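Local coordinates for conserved membrane protein (Chlamydia abortus, PDB 6GZU) that acts as a secreted effector combining deubiquitinating and acetyltransferase activities and induces Golgi fragmentation in the host, at residues F38-Y43 with Y101-W106. Sequence-based numbering, arbitrary orientation.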
ATOM      1  N   PHE A  38      -1.708  -3.099  -8.821  1.00 20.38           N
ATOM      2  CA  PHE A  38      -0.958  -4.184  -8.230  1.00 19.77           C
ATOM      3  C   PHE A  38      -1.254  -4.253  -6.719  1.00 18.19           C
ATOM      4  O   PHE A  38      -1.081  -3.269  -5.972  1.00 20.50           O
ATOM      5  CB  PHE A  38       0.527  -3.932  -8.431  1.00 21.66           C
ATOM      6  CG  PHE A  38       1.414  -4.940  -7.788  1.00 22.56           C
ATOM      7  CD1 PHE A  38       1.872  -4.756  -6.481  1.00 22.85           C
ATOM      8  CD2 PHE A  38       1.863  -6.044  -8.497  1.00 25.25           C
ATOM      9  CE1 PHE A  38       2.710  -5.664  -5.891  1.00 24.21           C
ATOM     10  CE2 PHE A  38       2.726  -6.978  -7.887  1.00 26.75           C
ATOM     11  CZ  PHE A  38       3.123  -6.798  -6.595  1.00 25.90           C
ATOM     12  N   VAL A  39      -1.660  -5.429  -6.267  1.00 20.35           N
ATOM     13  CA  VAL A  39      -1.859  -5.702  -4.840  1.00 20.00           C
ATOM     14  C   VAL A  39      -0.655  -6.502  -4.345  1.00 19.67           C
ATOM     15  O   VAL A  39      -0.316  -7.535  -4.927  1.00 21.86           O
ATOM     16  CB  VAL A  39      -3.110  -6.532  -4.688  1.00 21.79           C
ATOM     17  CG1 VAL A  39      -3.345  -6.900  -3.174  1.00 22.15           C
ATOM     18  CG2 VAL A  39      -4.306  -5.760  -5.300  1.00 24.92           C
ATOM     19  N   PRO A  40       0.036  -5.993  -3.311  1.00 20.15           N
ATOM     20  CA  PRO A  40       1.237  -6.643  -2.791  1.00 21.12           C
ATOM     21  C   PRO A  40       0.932  -7.837  -1.923  1.00 20.46           C
ATOM     22  O   PRO A  40      -0.209  -8.306  -1.861  1.00 22.60           O
ATOM     23  CB  PRO A  40       1.920  -5.533  -1.969  1.00 21.26           C
ATOM     24  CG  PRO A  40       0.747  -4.750  -1.408  1.00 22.70           C
ATOM     25  CD  PRO A  40      -0.286  -4.753  -2.579  1.00 20.14           C
ATOM     26  N   SER A  41       1.942  -8.342  -1.238  1.00 20.25           N
ATOM     27  CA  SER A  41       1.814  -9.623  -0.537  1.00 20.63           C
ATOM     28  C   SER A  41       0.600  -9.687   0.370  1.00 21.31           C
ATOM     29  O   SER A  41       0.360  -8.782   1.168  1.00 23.86           O
ATOM     30  CB  SER A  41       3.039  -9.821   0.340  1.00 22.13           C
ATOM     31  OG  SER A  41       2.825 -10.923   1.209  1.00 23.23           O
ATOM     32  N   LEU A  42      -0.170 -10.762   0.253  1.00 22.74           N
ATOM     33  CA  LEU A  42      -1.323 -10.986   1.136  1.00 22.89           C
ATOM     34  C   LEU A  42      -0.879 -11.562   2.476  1.00 26.63           C
ATOM     35  O   LEU A  42      -1.700 -11.722   3.395  1.00 28.32           O
ATOM     36  CB  LEU A  42      -2.329 -11.941   0.490  1.00 23.57           C
ATOM     37  CG  LEU A  42      -2.792 -11.607  -0.928  1.00 24.86           C
ATOM     38  CD1 LEU A  42      -3.882 -12.584  -1.384  1.00 23.88           C
ATOM     39  CD2 LEU A  42      -3.305 -10.160  -1.036  1.00 25.90           C
ATOM     40  N   TYR A  43       0.411 -11.859   2.605  1.00 25.49           N
ATOM     41  CA  TYR A  43       0.943 -12.546   3.781  1.00 28.59           C
ATOM     42  C   TYR A  43       1.738 -11.636   4.747  1.00 28.77           C
ATOM     43  O   TYR A  43       1.637 -11.781   5.976  1.00 31.36           O
ATOM     44  CB  TYR A  43       1.823 -13.699   3.313  1.00 32.72           C
ATOM     45  CG  TYR A  43       2.327 -14.587   4.399  1.00 37.35           C
ATOM     46  CD1 TYR A  43       1.456 -15.390   5.114  1.00 40.43           C
ATOM     47  CD2 TYR A  43       3.681 -14.664   4.684  1.00 41.66           C
ATOM     48  CE1 TYR A  43       1.919 -16.239   6.113  1.00 43.50           C
ATOM     49  CE2 TYR A  43       4.155 -15.501   5.684  1.00 44.57           C
ATOM     50  CZ  TYR A  43       3.266 -16.282   6.393  1.00 45.70           C
ATOM     51  OH  TYR A  43       3.736 -17.117   7.383  1.00 49.12           O
ATOM     52  N   TYR A 101       0.716   0.860  -7.569  1.00 19.70           N
ATOM     53  CA  TYR A 101       1.124  -0.150  -6.593  1.00 19.19           C
ATOM     54  C   TYR A 101       0.780   0.380  -5.219  1.00 18.33           C
ATOM     55  O   TYR A 101       1.314   1.403  -4.806  1.00 21.08           O
ATOM     56  CB  TYR A 101       2.641  -0.390  -6.701  1.00 20.40           C
ATOM     57  CG  TYR A 101       3.059  -1.066  -7.996  1.00 20.20           C
ATOM     58  CD1 TYR A 101       2.934  -0.414  -9.220  1.00 20.69           C
ATOM     59  CD2 TYR A 101       3.644  -2.351  -7.984  1.00 20.10           C
ATOM     60  CE1 TYR A 101       3.313  -1.071 -10.414  1.00 22.48           C
ATOM     61  CE2 TYR A 101       4.054  -2.994  -9.154  1.00 21.58           C
ATOM     62  CZ  TYR A 101       3.868  -2.347 -10.362  1.00 22.50           C
ATOM     63  OH  TYR A 101       4.229  -2.974 -11.544  1.00 24.57           O
ATOM     64  N   ALA A 102      -0.101  -0.300  -4.489  1.00 16.78           N
ATOM     65  CA  ALA A 102      -0.569   0.235  -3.221  1.00 17.38           C
ATOM     66  C   ALA A 102      -0.252  -0.685  -2.044  1.00 16.92           C
ATOM     67  O   ALA A 102      -0.730  -1.837  -2.036  1.00 18.33           O
ATOM     68  CB  ALA A 102      -2.057   0.551  -3.277  1.00 21.00           C
ATOM     69  N   TYR A 103       0.490  -0.190  -1.048  1.00 16.09           N
ATOM     70  CA  TYR A 103       1.028  -1.013   0.020  1.00 16.50           C
ATOM     71  C   TYR A 103       0.509  -0.604   1.369  1.00 17.04           C
ATOM     72  O   TYR A 103       0.807   0.489   1.873  1.00 17.77           O
ATOM     73  CB  TYR A 103       2.560  -0.795   0.099  1.00 17.08           C
ATOM     74  CG  TYR A 103       3.299  -1.287  -1.117  1.00 18.44           C
ATOM     75  CD1 TYR A 103       3.389  -0.497  -2.279  1.00 19.13           C
ATOM     76  CD2 TYR A 103       3.832  -2.573  -1.135  1.00 19.52           C
ATOM     77  CE1 TYR A 103       4.043  -0.996  -3.415  1.00 19.48           C
ATOM     78  CE2 TYR A 103       4.466  -3.096  -2.264  1.00 19.25           C
ATOM     79  CZ  TYR A 103       4.545  -2.321  -3.402  1.00 18.86           C
ATOM     80  OH  TYR A 103       5.189  -2.857  -4.500  1.00 20.38           O
ATOM     81  N   PRO A 104      -0.215  -1.510   2.018  1.00 16.83           N
ATOM     82  CA  PRO A 104      -0.557  -1.280   3.443  1.00 19.03           C
ATOM     83  C   PRO A 104       0.735  -1.294   4.248  1.00 18.05           C
ATOM     84  O   PRO A 104       1.594  -2.186   4.071  1.00 19.15           O
ATOM     85  CB  PRO A 104      -1.432  -2.504   3.793  1.00 20.04           C
ATOM     86  CG  PRO A 104      -2.003  -2.934   2.420  1.00 20.07           C
ATOM     87  CD  PRO A 104      -0.880  -2.700   1.450  1.00 18.18           C
ATOM     88  N   LEU A 105       0.896  -0.317   5.136  1.00 17.33           N
ATOM     89  CA  LEU A 105       2.125  -0.147   5.887  1.00 17.42           C
ATOM     90  C   LEU A 105       1.754  -0.084   7.369  1.00 19.34           C
ATOM     91  O   LEU A 105       0.977   0.795   7.762  1.00 22.17           O
ATOM     92  CB  LEU A 105       2.895   1.102   5.396  1.00 21.59           C
ATOM     93  CG  LEU A 105       4.353   1.264   5.845  1.00 22.68           C
ATOM     94  CD1 LEU A 105       5.165   2.198   4.999  1.00 21.49           C
ATOM     95  CD2 LEU A 105       4.294   1.917   7.243  1.00 22.78           C
ATOM     96  N   TRP A 106       2.341  -0.984   8.153  1.00 19.35           N
ATOM     97  CA  TRP A 106       2.069  -1.183   9.580  1.00 20.98           C
ATOM     98  C   TRP A 106       3.137  -0.466  10.390  1.00 21.01           C
ATOM     99  O   TRP A 106       4.311  -0.510  10.047  1.00 21.21           O
ATOM    100  CB  TRP A 106       2.154  -2.671   9.885  1.00 22.45           C
ATOM    101  CG  TRP A 106       1.722  -3.029  11.251  1.00 24.19           C
ATOM    102  CD1 TRP A 106       0.467  -3.418  11.629  1.00 26.76           C
ATOM    103  CD2 TRP A 106       2.539  -3.087  12.445  1.00 25.18           C
ATOM    104  NE1 TRP A 106       0.439  -3.691  12.987  1.00 27.62           N
ATOM    105  CE2 TRP A 106       1.692  -3.500  13.508  1.00 26.54           C
ATOM    106  CE3 TRP A 106       3.891  -2.823  12.723  1.00 26.05           C
ATOM    107  CZ2 TRP A 106       2.155  -3.654  14.810  1.00 28.12           C
ATOM    108  CZ3 TRP A 106       4.350  -2.964  14.042  1.00 26.20           C
ATOM    109  CH2 TRP A 106       3.489  -3.384  15.055  1.00 28.13           C
TER
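Phe38 and Tyr101 pair in parallel at one margin of the central mixed sheet, where the short strand 37-38 lies beside strand 100-107. Ala102 N gives a weak, nearly straight hydrogen bond to Phe38 O (3.5 Å, 170°). The backbone of Phe38 also bonds to Ile100, which completes the bridge around Tyr101. Both aromatic side chains leave the same face of the sheet. Phe38 CG stands anti to its backbone N (chi1 176°), which places it against Tyr101 CD2. The two rings run nearly parallel (26°) but are offset, so little of one covers the other. Phe38 CB sits over one face of the Tyr101 ring in a CH-pi contact, 3.8 Å from the centroid. Phe38 CD1 reaches Tyr101 CD2 at 3.3 Å.

Beyond this bridge the chain draws away from the strand, and Pro40 turns its ring toward it. Its CB packs on Tyr103 CE2 at 3.5 Å, and its CG meets Pro104 CD at 3.9 Å. Pro40 CD lies 3.0 Å from Ala102 O, which is buried and has no hydrogen-bond partner in the model; the Pro40 nitrogen takes the place of the next N-H donor of a parallel ladder. The hydroxyl of Tyr103 passes near the Phe38 ring and hydrogen-bonds to Asp58 OD2 of helix 51-58. On the zinc side, the Phe38 ring meets that of His80, a ligand of the bound zinc ion. The arrangement is a short parallel edge strand that stops at Phe38, two residues before Pro40, joining the central sheet of a CE-clan, Ulp1-like domain to the surroundings of its zinc site.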